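Local coordinates for PhiH1 repressor-like protein (Haloarcula marismortui ATCC 43049, PDB 3B73), which probably binds DNA through a winged helix-turn-helix fold, resembling the repressor of phage PhiH1, at the interface of chains A and B. Sequence-based numbering; all coordinates share one arbitrary frame. Chains: chain A/B, PhiH1 repressor-like protein.

The interface of chains A and B. Residues chain A 6-9; chain B 13-14, 37, 40.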
# COMPACT_ATOMS: atom_id res chain seq x y z
N GLN A 6 6.99 -6.89 -0.38
CA GLN A 6 7.37 -7.14 -1.76
C GLN A 6 6.09 -7.39 -2.58
O GLN A 6 5.63 -8.52 -2.70
CB GLN A 6 8.33 -8.35 -1.80
CG GLN A 6 8.80 -8.75 -3.17
CD GLN A 6 9.65 -7.68 -3.82
OE1 GLN A 6 10.49 -7.06 -3.17
NE2 GLN A 6 9.44 -7.46 -5.13
N SER A 7 5.51 -6.32 -3.12
CA SER A 7 4.18 -6.41 -3.73
C SER A 7 4.24 -6.93 -5.16
O SER A 7 5.29 -6.94 -5.77
CB SER A 7 3.50 -5.04 -3.72
OG SER A 7 3.44 -4.50 -2.41
N GLY A 8 3.09 -7.35 -5.69
CA GLY A 8 2.99 -7.79 -7.08
C GLY A 8 2.42 -6.70 -7.97
O GLY A 8 1.68 -5.81 -7.50
N SER A 9 2.74 -6.77 -9.26
CA SER A 9 2.27 -5.78 -10.24
C SER A 9 0.74 -5.71 -10.32
O SER A 9 0.19 -4.72 -10.78
CB SER A 9 2.83 -6.09 -11.63
OG SER A 9 4.13 -6.66 -11.54
N ILE B 13 -0.24 1.26 -5.14
CA ILE B 13 0.48 0.58 -4.08
C ILE B 13 1.94 1.02 -4.08
O ILE B 13 2.60 1.00 -3.03
CB ILE B 13 0.31 -0.96 -4.19
CG1 ILE B 13 0.81 -1.63 -2.92
CG2 ILE B 13 0.99 -1.47 -5.44
CD1 ILE B 13 0.34 -3.00 -2.73
N TRP B 14 2.44 1.47 -5.24
CA TRP B 14 3.84 1.83 -5.40
C TRP B 14 4.14 3.13 -4.70
O TRP B 14 5.27 3.39 -4.30
CB TRP B 14 4.23 1.85 -6.89
CG TRP B 14 3.85 0.53 -7.51
CD1 TRP B 14 2.84 0.30 -8.41
CD2 TRP B 14 4.41 -0.77 -7.19
NE1 TRP B 14 2.76 -1.06 -8.68
CE2 TRP B 14 3.71 -1.73 -7.95
CE3 TRP B 14 5.44 -1.20 -6.36
CZ2 TRP B 14 4.01 -3.10 -7.90
CZ3 TRP B 14 5.73 -2.55 -6.30
CH2 TRP B 14 5.02 -3.48 -7.07
N ASP B 37 14.36 -3.86 -5.45
CA ASP B 37 13.61 -5.08 -5.76
C ASP B 37 12.13 -4.84 -5.57
O ASP B 37 11.28 -5.41 -6.26
CB ASP B 37 14.04 -6.24 -4.85
CG ASP B 37 15.32 -6.91 -5.33
OD1 ASP B 37 16.12 -6.26 -6.03
OD2 ASP B 37 15.53 -8.10 -4.99
N ARG B 40 8.32 -2.48 -8.73
CA ARG B 40 8.06 -3.27 -9.94
C ARG B 40 7.39 -2.43 -11.03
O ARG B 40 6.64 -2.95 -11.85
CB ARG B 40 7.18 -4.47 -9.59
CG ARG B 40 7.57 -5.19 -8.28
CD ARG B 40 8.87 -5.94 -8.43
NE ARG B 40 8.79 -6.87 -9.55
CZ ARG B 40 9.83 -7.38 -10.19
NH1 ARG B 40 11.07 -7.07 -9.83
NH2 ARG B 40 9.64 -8.22 -11.21
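A:Gln6 reaches across to the backbone of B:Asp37, a worked example of how an extended N-terminal segment can dock on a neighbouring copy of the protein through polar side chains and a run of backbone. From CB the chain leaves with CG anti to the backbone N (chi1 179°), then bends at the next torsion; CB and CG carry the amide outwards, and contact with the partner begins at CD, 3.7 Å from B:Asp37 O. OE1 lies beside the same carbonyl group, and NE2 donates a hydrogen bond of 3.0 Å to B:Asp37 O. The bond is nearly straight, 168° at the hydrogen, and the acceptor lies in the glutamine amide plane, although NE2 approaches from above the carbonyl plane. NE2 also packs against B:Arg40 CD, at 3.7 Å, with the amide and guanidinium planes turned 67° apart. With an alanine in its place, B:Asp37 O would probably lose this donor and a gap open beside B:Arg40 CD. Further along, A:Ser7 OG sits 3.5 Å from B:Ile13 CD1. The B:Trp14 indole points its six-membered rim at the segment: CZ2 lies 3.6 Å from A:Gly8 O, while A:Ser9 CA meets the ring edge in plane. Within chain B, B:Ile13 CG2 lies over one indole face, offset toward its rim. Repeated by two-fold symmetry, this patch pairs the deposited copies through their N-terminal segments, perhaps as a dimer suited to DNA binding.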